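Local coordinates for ABC transporter substrate-binding protein (Vibrio cholerae, PDB 3LKV) that probably serves as the substrate-binding component of an ABC transporter, holding a phenylalanine in the cleft between its two lobes and also binding zinc ions, at residues 148-154 and 200-204; 129-133 and 223-227; 70-74 and 254-258; 93-97 and 250-254; 139-143 and 169-173. The contacts are given in a common frame with arbitrary orientation. Numbering follows the deposited sequence.

Contact 1 of 5, residues 148-154 and 200-204. With PHE (phenylalanine), chain B.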
# COMPACT_ATOMS: atom_id res chain seq x y z
N ASN A 148 -28.34 -12.77 -2.72
CA ASN A 148 -28.50 -12.43 -1.30
C ASN A 148 -29.57 -11.34 -1.19
O ASN A 148 -29.37 -10.21 -1.62
CB ASN A 148 -27.19 -11.95 -0.67
CG ASN A 148 -27.33 -11.64 0.85
OD1 ASN A 148 -28.44 -11.53 1.38
ND2 ASN A 148 -26.21 -11.58 1.53
N PRO A 149 -30.73 -11.70 -0.61
CA PRO A 149 -31.82 -10.77 -0.57
C PRO A 149 -31.56 -9.63 0.40
O PRO A 149 -32.24 -8.65 0.30
CB PRO A 149 -33.01 -11.62 -0.13
CG PRO A 149 -32.44 -12.71 0.65
CD PRO A 149 -31.08 -12.99 0.01
N GLY A 150 -30.54 -9.73 1.25
CA GLY A 150 -30.07 -8.60 2.09
C GLY A 150 -29.28 -7.54 1.32
O GLY A 150 -29.00 -6.50 1.86
N GLU A 151 -28.94 -7.79 0.05
CA GLU A 151 -28.22 -6.81 -0.74
C GLU A 151 -29.13 -6.11 -1.75
O GLU A 151 -29.55 -6.71 -2.74
CB GLU A 151 -27.08 -7.48 -1.50
CG GLU A 151 -25.89 -7.93 -0.66
CD GLU A 151 -24.71 -8.43 -1.54
OE1 GLU A 151 -24.34 -7.83 -2.60
OE2 GLU A 151 -24.12 -9.44 -1.13
N ALA A 152 -29.34 -4.81 -1.57
CA ALA A 152 -30.28 -4.10 -2.43
C ALA A 152 -29.82 -4.18 -3.88
O ALA A 152 -30.64 -4.16 -4.81
CB ALA A 152 -30.49 -2.60 -1.98
N ASN A 153 -28.52 -4.25 -4.11
CA ASN A 153 -28.06 -4.44 -5.48
C ASN A 153 -28.58 -5.73 -6.10
O ASN A 153 -29.00 -5.71 -7.27
CB ASN A 153 -26.53 -4.44 -5.61
CG ASN A 153 -25.87 -5.20 -4.57
OD1 ASN A 153 -26.02 -4.87 -3.37
ND2 ASN A 153 -25.12 -6.23 -4.96
N ALA A 154 -28.59 -6.82 -5.31
CA ALA A 154 -29.04 -8.11 -5.84
C ALA A 154 -30.54 -8.04 -6.14
O ALA A 154 -31.00 -8.55 -7.16
CB ALA A 154 -28.73 -9.27 -4.87
N LEU A 200 -24.40 -13.18 -10.75
CA LEU A 200 -24.64 -11.76 -10.85
C LEU A 200 -23.71 -10.90 -9.99
O LEU A 200 -22.85 -11.38 -9.24
CB LEU A 200 -26.13 -11.44 -10.63
CG LEU A 200 -26.87 -11.92 -9.43
CD1 LEU A 200 -26.08 -11.55 -8.32
CD2 LEU A 200 -28.24 -11.28 -9.35
N ILE A 201 -23.89 -9.59 -10.18
CA ILE A 201 -23.21 -8.55 -9.41
C ILE A 201 -23.79 -8.49 -8.00
O ILE A 201 -24.64 -7.63 -7.65
CB ILE A 201 -23.29 -7.21 -10.17
CG1 ILE A 201 -22.63 -7.37 -11.54
CG2 ILE A 201 -22.62 -6.00 -9.37
CD1 ILE A 201 -21.14 -7.84 -11.51
N ASP A 202 -23.30 -9.42 -7.21
CA ASP A 202 -23.69 -9.56 -5.82
C ASP A 202 -22.40 -9.86 -5.07
O ASP A 202 -21.66 -10.74 -5.48
CB ASP A 202 -24.67 -10.74 -5.75
CG ASP A 202 -25.00 -11.21 -4.34
OD1 ASP A 202 -24.06 -11.50 -3.54
OD2 ASP A 202 -26.25 -11.36 -4.07
N ASN A 203 -22.17 -9.17 -3.95
CA ASN A 203 -20.95 -9.33 -3.16
C ASN A 203 -20.78 -10.67 -2.46
O ASN A 203 -19.68 -11.17 -2.31
CB ASN A 203 -20.90 -8.19 -2.11
CG ASN A 203 -20.83 -6.82 -2.77
OD1 ASN A 203 -19.80 -6.48 -3.40
ND2 ASN A 203 -21.93 -6.04 -2.68
N THR A 204 -21.89 -11.27 -2.05
CA THR A 204 -21.90 -12.58 -1.44
C THR A 204 -21.52 -13.63 -2.46
O THR A 204 -20.69 -14.49 -2.19
CB THR A 204 -23.29 -12.94 -0.90
OG1 THR A 204 -23.81 -11.85 -0.10
CG2 THR A 204 -23.20 -14.22 -0.04
N PHE B . -22.31 -3.44 -7.74
CA PHE B . -22.12 -4.22 -6.45
C PHE B . -22.86 -3.47 -5.31
O PHE B . -23.75 -2.64 -5.65
CB PHE B . -20.64 -4.48 -6.14
CG PHE B . -20.03 -5.59 -6.98
CD1 PHE B . -20.37 -6.94 -6.74
CD2 PHE B . -19.16 -5.31 -8.02
CE1 PHE B . -19.85 -7.94 -7.51
CE2 PHE B . -18.63 -6.31 -8.78
CZ PHE B . -18.97 -7.63 -8.55
OXT PHE B . -22.65 -3.67 -4.09

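Contact 2 of 5, residues 129-133 and 223-227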
# COMPACT_ATOMS: atom_id res chain seq x y z
N HIS A 129 -27.06 -9.51 -21.08
CA HIS A 129 -26.50 -10.76 -20.61
C HIS A 129 -27.39 -11.98 -20.98
O HIS A 129 -26.88 -13.03 -21.33
CB HIS A 129 -26.29 -10.76 -19.08
CG HIS A 129 -25.21 -9.83 -18.61
ND1 HIS A 129 -25.08 -9.46 -17.30
CD2 HIS A 129 -24.21 -9.21 -19.28
CE1 HIS A 129 -24.04 -8.64 -17.17
NE2 HIS A 129 -23.49 -8.48 -18.36
N VAL A 130 -28.70 -11.84 -20.87
CA VAL A 130 -29.59 -12.93 -21.23
C VAL A 130 -29.48 -13.24 -22.72
O VAL A 130 -29.45 -14.43 -23.13
CB VAL A 130 -31.02 -12.57 -20.89
CG1 VAL A 130 -32.02 -13.61 -21.49
CG2 VAL A 130 -31.14 -12.43 -19.35
N GLU A 131 -29.45 -12.18 -23.53
CA GLU A 131 -29.36 -12.35 -24.98
C GLU A 131 -28.03 -13.00 -25.27
O GLU A 131 -27.96 -13.88 -26.11
CB GLU A 131 -29.58 -11.03 -25.77
CG GLU A 131 -31.08 -10.57 -25.66
CD GLU A 131 -31.47 -9.16 -26.23
OE1 GLU A 131 -30.71 -8.16 -26.06
OE2 GLU A 131 -32.60 -9.06 -26.81
N LEU A 132 -27.01 -12.67 -24.50
CA LEU A 132 -25.71 -13.28 -24.73
C LEU A 132 -25.67 -14.77 -24.31
O LEU A 132 -25.08 -15.59 -25.03
CB LEU A 132 -24.63 -12.44 -24.07
CG LEU A 132 -23.17 -12.82 -24.26
CD1 LEU A 132 -22.80 -13.04 -25.73
CD2 LEU A 132 -22.31 -11.70 -23.65
N ILE A 133 -26.32 -15.11 -23.20
CA ILE A 133 -26.43 -16.49 -22.75
C ILE A 133 -27.16 -17.31 -23.81
O ILE A 133 -26.74 -18.41 -24.13
CB ILE A 133 -27.17 -16.60 -21.39
CG1 ILE A 133 -26.29 -16.10 -20.23
CG2 ILE A 133 -27.54 -18.03 -21.07
CD1 ILE A 133 -27.12 -15.80 -18.87
N VAL A 223 -21.39 -21.54 -15.97
CA VAL A 223 -21.68 -20.29 -15.28
C VAL A 223 -21.36 -19.14 -16.24
O VAL A 223 -20.29 -19.11 -16.82
CB VAL A 223 -20.81 -20.20 -14.01
CG1 VAL A 223 -20.95 -18.84 -13.28
CG2 VAL A 223 -21.15 -21.33 -13.11
N PHE A 224 -22.30 -18.22 -16.43
CA PHE A 224 -22.07 -16.99 -17.15
C PHE A 224 -21.89 -15.89 -16.11
O PHE A 224 -22.71 -15.77 -15.19
CB PHE A 224 -23.26 -16.62 -18.04
CG PHE A 224 -23.07 -15.33 -18.77
CD1 PHE A 224 -22.39 -15.30 -19.96
CD2 PHE A 224 -23.45 -14.15 -18.19
CE1 PHE A 224 -22.12 -14.09 -20.59
CE2 PHE A 224 -23.20 -12.93 -18.81
CZ PHE A 224 -22.54 -12.89 -20.01
N GLY A 225 -20.83 -15.10 -16.26
CA GLY A 225 -20.47 -14.09 -15.29
C GLY A 225 -20.85 -12.67 -15.66
O GLY A 225 -20.64 -12.22 -16.78
N ALA A 226 -21.34 -11.92 -14.69
CA ALA A 226 -21.63 -10.48 -14.92
C ALA A 226 -20.36 -9.65 -14.68
O ALA A 226 -20.35 -8.42 -14.88
CB ALA A 226 -22.80 -10.06 -14.01
N ALA A 227 -19.31 -10.31 -14.24
CA ALA A 227 -18.04 -9.66 -13.92
C ALA A 227 -16.91 -10.50 -14.49
O ALA A 227 -16.95 -11.72 -14.40
CB ALA A 227 -17.85 -9.51 -12.39

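Contact 3 of 5, residues 70-74 and 254-258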
# COMPACT_ATOMS: atom_id res chain seq x y z
N PRO A 70 -13.27 13.05 8.08
CA PRO A 70 -12.56 13.06 6.81
C PRO A 70 -13.18 14.11 5.90
O PRO A 70 -14.31 14.51 6.13
CB PRO A 70 -12.81 11.67 6.25
CG PRO A 70 -14.22 11.34 6.78
CD PRO A 70 -14.27 11.99 8.16
N ASP A 71 -12.47 14.52 4.86
CA ASP A 71 -13.00 15.48 3.88
C ASP A 71 -14.01 14.78 2.98
O ASP A 71 -15.02 15.38 2.55
CB ASP A 71 -11.86 16.07 3.05
CG ASP A 71 -10.82 16.83 3.91
OD1 ASP A 71 -11.20 17.88 4.46
OD2 ASP A 71 -9.63 16.42 4.08
N VAL A 72 -13.75 13.52 2.65
CA VAL A 72 -14.65 12.79 1.76
C VAL A 72 -14.70 11.34 2.18
O VAL A 72 -13.66 10.74 2.52
CB VAL A 72 -14.21 12.87 0.23
CG1 VAL A 72 -15.21 12.12 -0.63
CG2 VAL A 72 -14.11 14.32 -0.23
N LEU A 73 -15.91 10.80 2.17
CA LEU A 73 -16.12 9.39 2.47
C LEU A 73 -16.42 8.68 1.15
O LEU A 73 -17.15 9.23 0.33
CB LEU A 73 -17.27 9.20 3.43
CG LEU A 73 -17.08 9.69 4.85
CD1 LEU A 73 -18.48 10.04 5.44
CD2 LEU A 73 -16.38 8.62 5.69
N VAL A 74 -15.83 7.51 0.94
CA VAL A 74 -16.04 6.76 -0.28
C VAL A 74 -16.63 5.41 0.11
O VAL A 74 -16.06 4.69 0.97
CB VAL A 74 -14.74 6.54 -1.08
CG1 VAL A 74 -15.01 5.61 -2.26
CG2 VAL A 74 -14.16 7.90 -1.58
N VAL A 254 -14.19 12.67 -6.23
CA VAL A 254 -13.49 13.01 -4.99
C VAL A 254 -12.67 14.32 -5.16
O VAL A 254 -12.76 15.21 -4.35
CB VAL A 254 -12.61 11.86 -4.54
CG1 VAL A 254 -11.75 12.30 -3.37
CG2 VAL A 254 -13.46 10.64 -4.17
N ALA A 255 -11.91 14.46 -6.25
CA ALA A 255 -11.12 15.68 -6.42
C ALA A 255 -12.02 16.90 -6.56
O ALA A 255 -11.72 17.96 -5.99
CB ALA A 255 -10.12 15.61 -7.59
N ALA A 256 -13.13 16.77 -7.29
CA ALA A 256 -14.01 17.92 -7.49
C ALA A 256 -14.56 18.33 -6.13
O ALA A 256 -14.62 19.51 -5.81
CB ALA A 256 -15.14 17.59 -8.51
N ILE A 257 -14.88 17.38 -5.28
CA ILE A 257 -15.45 17.73 -3.98
C ILE A 257 -14.40 18.42 -3.11
O ILE A 257 -14.67 19.40 -2.41
CB ILE A 257 -16.05 16.48 -3.28
CG1 ILE A 257 -17.30 16.06 -4.07
CG2 ILE A 257 -16.37 16.73 -1.79
CD1 ILE A 257 -17.90 14.70 -3.75
N LEU A 258 -13.20 17.88 -3.14
CA LEU A 258 -12.12 18.43 -2.34
C LEU A 258 -11.86 19.89 -2.72
O LEU A 258 -11.44 20.66 -1.91
CB LEU A 258 -10.83 17.59 -2.53
CG LEU A 258 -10.80 16.23 -1.79
CD1 LEU A 258 -9.61 15.44 -2.19
CD2 LEU A 258 -10.82 16.39 -0.27

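Contact 4 of 5, residues 93-97 and 250-254. With PHE (phenylalanine), chain B.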
# COMPACT_ATOMS: atom_id res chain seq x y z
N ILE A 93 -20.24 12.06 0.56
CA ILE A 93 -20.14 10.64 0.29
C ILE A 93 -20.13 10.45 -1.22
O ILE A 93 -21.03 10.91 -1.93
CB ILE A 93 -21.33 9.86 0.82
CG1 ILE A 93 -21.37 9.98 2.36
CG2 ILE A 93 -21.24 8.42 0.36
CD1 ILE A 93 -22.68 9.62 3.05
N VAL A 94 -19.11 9.77 -1.71
CA VAL A 94 -19.05 9.35 -3.10
C VAL A 94 -19.14 7.84 -3.09
O VAL A 94 -18.25 7.17 -2.57
CB VAL A 94 -17.73 9.71 -3.72
CG1 VAL A 94 -17.69 9.16 -5.14
CG2 VAL A 94 -17.52 11.27 -3.66
N PHE A 95 -20.20 7.30 -3.61
CA PHE A 95 -20.29 5.86 -3.68
C PHE A 95 -19.76 5.46 -5.02
O PHE A 95 -19.67 6.28 -5.96
CB PHE A 95 -21.73 5.35 -3.51
CG PHE A 95 -22.71 5.93 -4.51
CD1 PHE A 95 -22.75 5.47 -5.81
CD2 PHE A 95 -23.58 6.91 -4.14
CE1 PHE A 95 -23.64 5.97 -6.70
CE2 PHE A 95 -24.51 7.44 -5.04
CZ PHE A 95 -24.52 6.97 -6.32
N THR A 96 -19.36 4.20 -5.09
CA THR A 96 -18.80 3.65 -6.28
C THR A 96 -19.05 2.16 -6.37
O THR A 96 -19.21 1.49 -5.40
CB THR A 96 -17.32 4.04 -6.42
OG1 THR A 96 -16.90 3.68 -7.74
CG2 THR A 96 -16.39 3.37 -5.37
N ALA A 97 -19.18 1.67 -7.59
CA ALA A 97 -19.51 0.31 -7.89
C ALA A 97 -20.79 -0.07 -7.20
O ALA A 97 -20.93 -1.17 -6.64
CB ALA A 97 -18.31 -0.66 -7.49
N THR A 250 -13.97 7.49 -10.30
CA THR A 250 -14.36 7.90 -8.95
C THR A 250 -13.46 9.04 -8.41
O THR A 250 -13.93 9.91 -7.70
CB THR A 250 -14.33 6.72 -7.98
OG1 THR A 250 -15.08 5.60 -8.53
CG2 THR A 250 -14.86 7.16 -6.61
N ALA A 251 -12.20 9.06 -8.79
CA ALA A 251 -11.28 10.09 -8.30
C ALA A 251 -11.65 11.46 -8.81
O ALA A 251 -11.34 12.43 -8.17
CB ALA A 251 -9.83 9.76 -8.70
N ASP A 252 -12.23 11.54 -10.00
CA ASP A 252 -12.77 12.79 -10.49
C ASP A 252 -13.78 13.38 -9.54
O ASP A 252 -13.75 14.57 -9.32
CB ASP A 252 -13.49 12.66 -11.85
CG ASP A 252 -12.57 12.28 -12.99
OD1 ASP A 252 -11.31 12.31 -12.83
OD2 ASP A 252 -13.12 11.95 -14.08
N TYR A 253 -14.71 12.59 -9.03
CA TYR A 253 -15.70 13.10 -8.08
C TYR A 253 -15.02 13.55 -6.77
O TYR A 253 -15.23 14.66 -6.23
CB TYR A 253 -16.75 11.98 -7.76
CG TYR A 253 -17.80 11.71 -8.83
CD1 TYR A 253 -19.09 12.25 -8.72
CD2 TYR A 253 -17.53 10.90 -9.91
CE1 TYR A 253 -20.06 12.06 -9.68
CE2 TYR A 253 -18.54 10.69 -10.94
CZ TYR A 253 -19.79 11.27 -10.79
OH TYR A 253 -20.79 11.06 -11.72
N VAL A 254 -14.19 12.67 -6.23
CA VAL A 254 -13.49 13.01 -4.99
C VAL A 254 -12.67 14.32 -5.16
O VAL A 254 -12.76 15.21 -4.35
CB VAL A 254 -12.61 11.86 -4.54
CG1 VAL A 254 -11.75 12.30 -3.37
CG2 VAL A 254 -13.46 10.64 -4.17
N PHE B . -22.31 -3.44 -7.74
CA PHE B . -22.12 -4.22 -6.45
C PHE B . -22.86 -3.47 -5.31
O PHE B . -23.75 -2.64 -5.65
CB PHE B . -20.64 -4.48 -6.14
CG PHE B . -20.03 -5.59 -6.98
CD1 PHE B . -20.37 -6.94 -6.74
CD2 PHE B . -19.16 -5.31 -8.02
CE1 PHE B . -19.85 -7.94 -7.51
CE2 PHE B . -18.63 -6.31 -8.78
CZ PHE B . -18.97 -7.63 -8.55
OXT PHE B . -22.65 -3.67 -4.09

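Contact 5 of 5, residues 139-143 and 169-173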
# COMPACT_ATOMS: atom_id res chain seq x y z
N ASN A 139 -29.92 -23.53 -26.85
CA ASN A 139 -30.99 -24.38 -26.31
C ASN A 139 -31.30 -24.14 -24.83
O ASN A 139 -31.97 -24.96 -24.21
CB ASN A 139 -30.62 -25.85 -26.50
CG ASN A 139 -30.57 -26.25 -27.97
OD1 ASN A 139 -29.54 -26.68 -28.46
ND2 ASN A 139 -31.67 -26.06 -28.68
N VAL A 140 -30.86 -22.99 -24.27
CA VAL A 140 -31.18 -22.67 -22.87
C VAL A 140 -32.68 -22.57 -22.69
O VAL A 140 -33.34 -21.88 -23.44
CB VAL A 140 -30.53 -21.34 -22.41
CG1 VAL A 140 -31.01 -20.95 -20.99
CG2 VAL A 140 -29.06 -21.50 -22.40
N LYS A 141 -33.20 -23.29 -21.71
CA LYS A 141 -34.59 -23.15 -21.27
C LYS A 141 -34.67 -22.57 -19.87
O LYS A 141 -35.68 -22.05 -19.47
CB LYS A 141 -35.32 -24.50 -21.31
CG LYS A 141 -35.27 -25.20 -22.68
CD LYS A 141 -35.85 -24.29 -23.83
CE LYS A 141 -36.60 -25.10 -24.96
NZ LYS A 141 -35.70 -26.08 -25.65
N SER A 142 -33.55 -22.63 -19.15
CA SER A 142 -33.51 -22.45 -17.74
C SER A 142 -32.26 -21.67 -17.29
O SER A 142 -31.13 -22.05 -17.65
CB SER A 142 -33.43 -23.85 -17.17
OG SER A 142 -34.05 -23.83 -15.95
N ILE A 143 -32.45 -20.63 -16.49
CA ILE A 143 -31.31 -19.89 -15.92
C ILE A 143 -31.40 -19.98 -14.42
O ILE A 143 -32.43 -19.62 -13.82
CB ILE A 143 -31.27 -18.44 -16.39
CG1 ILE A 143 -31.00 -18.37 -17.88
CG2 ILE A 143 -30.17 -17.63 -15.65
CD1 ILE A 143 -31.04 -16.92 -18.46
N GLY A 169 -38.79 -15.99 -22.79
CA GLY A 169 -39.32 -17.33 -22.56
C GLY A 169 -38.43 -18.29 -21.77
O GLY A 169 -38.52 -19.49 -21.94
N ILE A 170 -37.59 -17.76 -20.89
CA ILE A 170 -36.63 -18.55 -20.13
C ILE A 170 -37.10 -18.62 -18.68
O ILE A 170 -37.42 -17.60 -18.06
CB ILE A 170 -35.21 -17.91 -20.22
CG1 ILE A 170 -34.65 -18.08 -21.64
CG2 ILE A 170 -34.23 -18.50 -19.22
CD1 ILE A 170 -33.48 -17.17 -21.91
N LYS A 171 -37.12 -19.82 -18.16
CA LYS A 171 -37.48 -20.08 -16.79
C LYS A 171 -36.28 -19.71 -15.89
O LYS A 171 -35.13 -19.96 -16.25
CB LYS A 171 -37.80 -21.58 -16.70
CG LYS A 171 -38.13 -22.11 -15.31
CD LYS A 171 -38.40 -23.66 -15.34
CE LYS A 171 -39.11 -24.15 -14.05
NZ LYS A 171 -38.21 -24.33 -12.88
N LEU A 172 -36.56 -19.06 -14.76
CA LEU A 172 -35.56 -18.73 -13.73
C LEU A 172 -35.63 -19.70 -12.60
O LEU A 172 -36.66 -19.89 -12.09
CB LEU A 172 -35.82 -17.34 -13.11
CG LEU A 172 -35.24 -16.17 -13.85
CD1 LEU A 172 -35.42 -14.88 -13.00
CD2 LEU A 172 -33.76 -16.46 -14.15
N VAL A 173 -34.52 -20.29 -12.21
CA VAL A 173 -34.46 -21.11 -11.04
C VAL A 173 -33.63 -20.41 -9.99
O VAL A 173 -32.45 -20.17 -10.19
CB VAL A 173 -33.79 -22.44 -11.36
CG1 VAL A 173 -33.77 -23.32 -10.11
CG2 VAL A 173 -34.53 -23.14 -12.51

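Contact 1 of 5, residues 148-154 and 200-204
Two carboxylates come unusually close: E151 OE2 lies 3.2 Å from D202 OD1, a like-charge approach probably eased by the donors around both groups. E151 takes most of them. Its OE1 accepts from N203 N (2.9 Å) and N203 ND2 (3.0 Å), while its OE2 accepts from T204 OG1 (2.6 Å) and T204 N (3.0 Å), so a glutamate from the other segment binds the first two amides of helix 203-207. D202 is the N-cap of that helix; its OD1 receives a weak capping bond from T204 N at 2.6 Å and another bond from V205 N, and its OD2 accepts from N148 N at 2.9 Å. N148 also reaches T204, ND2 to OG1 at 2.9 Å, while its OD1 closes an Asx turn on G150 N (2.8 Å) within the type I turn N148-E151. N153 ND2 bonds both E151 OE1 (3.0 Å) and I201 O (3.1 Å). This polar network backs the phenylalanine pocket: N203 ND2 donates to ligand OXT (2.9 Å), I201 CG2 lies 3.1 Å from ligand N, and N153 CB 3.3 Å from ligand O. Thus two helix starts, 152-167 and 203-207, meet at the ligand. A154 and D202 touch Y147 of strand 142-147, L200 packs on V145 of the same strand, and N153 and N203 face T78 and P79 of helix 78-87.

Contact 2 of 5, residues 129-133 and 223-227
V223 opens the segment with its CB out of reach of helix 129-133, and the contact begins at F224, whose CB points toward the helix and which contributes the largest single share of the buried surface. Its ring lies among three helical side chains. I133 CG1 approaches F224 CG at 3.6 Å and sits 4.1 Å from the ring centroid, an off-centre CH-pi contact; L132 CD2 meets F224 CZ at 3.8 Å. H129 completes the set, with F224 CE2 over one face of the imidazole and 3.7 Å from H129 CG. The two ring planes are inclined at 56° and their centroids are 5.4 Å apart, an oblique aromatic pair. G225 has no side chain to offer, and the next contact comes from A226, whose CB lies 3.7 Å from H129 CE1. A227 then turns its CB away from the helix. The interface is thus apolar and aromatic, and the polar atoms of H129 are satisfied beyond it, ND1 by Y198 OH and NE2 by L239 O. The short helix and strand axes approach to 10.0 Å and run at 142°, the helix-on-sheet layering of the alpha-beta-alpha lobes of periplasmic binding proteins. Strand 223-225 lies between strands 196-199 and 237-240, and helix 126-136 covers this face, with I133 reaching V196 and L132 reaching L239, while V130 packs against helix 152-167.

Contact 3 of 5, residues 70-74 and 254-258
V72 is the main bump on the strand side. It points at helix 254-258 and enters a hollow bounded by V254, I257 and L258: its CG2 touches I257 CG2 at 3.7 Å and L258 CD2 at 3.9 Å, while its CG1 faces V254 CG2 at 4.2 Å. Three side chains from one turn of helix thus border a single valine, and I257 supplies the residue whose CB faces the strand most directly. In return, V254 CG2 projects between V72 and V74, lying 3.8 Å from V74 CG2. At the other end L258 extends its CD2 between V72 and the CB of D71, which it meets at 3.5 Å, so the isobutyl group covers the start of the strand where the surface begins to open. The carboxylate of D71 is used differently, with OD2 accepting from K10 N of strand 9-15. L73 turns its CB away from this helix and packs on the opposite side of the sheet against F65 and V66 of helix 55-66. All the cross-contacts are van der Waals. The short axes pass 9.7 Å apart at 163°, so the helix lies nearly antiparallel on its strand. Helices on both faces of a parallel sheet are characteristic of the three-layer alpha-beta-alpha lobes of periplasmic binding proteins, and this contact packs one such layer onto the sheet, away from the phenylalanine.

Contact 4 of 5, residues 93-97 and 250-254
V94 spreads its two methyls over helix 250-254: CG1 meets T250 CG2 at 3.8 Å and Y253 CB at 4.0 Å, while CG2 lies 4.1 Å from V254 CG2. Two residues on, T96 points the same way and adds the one polar link, its OG1 donating to T250 OG1 at 2.8 Å. T250 OG1 is also bonded to I246 O, one turn back in its own helix, so the threonine pair ties the strand to the helix backbone. F95 turns its CB away from the helix. Beyond it, A97 O accepts from the amino N of the bound phenylalanine at 2.9 Å, so the strand that packs on this helix leads directly into the pocket. The short axes are 9.1 Å apart and run at 175°, almost exactly antiparallel. Strand 93-98 lies between strands 72-76 and 117-121 in the parallel sheet; Y253 leans over T118 and L120 of the latter, and helix 20-35 flanks the contact through T25 and L33.

Contact 5 of 5, residues 139-143 and 169-173
Three backbone hydrogen bonds hold the strands together: K171 N to K141 O (3.0 Å), I143 N to K171 O (2.8 Å) and V173 N to I143 O (2.7 Å). K171 and I143 each use both N and O, the zigzag of parallel pairing, with S142 beside K171 and I143 beside L172. CA-H...O contacts supplement the ladder, S142 CA to K171 O and L172 CA to I143 O, both 3.3 Å. S142 OG lies 3.5 Å from V173 CG2 and is hydrogen-bonded to K193 O. Around I143 the packing is apolar: I143 CG1 meets I170 CG2 at 3.5 Å and I143 CB meets L172 CD2 at 3.9 Å, with V140 at the margin. There, I133 of helix 126-136 touches V140 and I143, and L161 of helix 152-167 covers L172. G169, with positive phi, is the C-prime residue of the Schellman motif ending that helix, where the chain turns into strand 171-176 and completes a beta-alpha-beta crossover. The register thus rests on main-chain bonds, while the aliphatic groups of I143, L172, I170 and V140 join this sheet edge to the helices.

The contacts fall into two lobes with the phenylalanine between them. Contacts 3 and 4 share V254 and helix 243-258; their centres are 8 Å apart, and L73 O lies 2.9 Å from V94 N between neighbouring strands, a probable hydrogen bond. Contacts 2 and 5 lie in the other lobe, centres 13 Å apart, where I133 CD1 touches I143 CD1 at 4.1 Å. Contact 1 joins contact 2 through I201 CD1, 3.5 Å from A226 O. Contacts 1 and 4 do not touch, their nearest atoms being about 6 Å apart, yet both hold the ligand, one at its carboxylate and the other at its amino group. Contacts 3 and 5 are farthest apart, with centres 44 Å from each other.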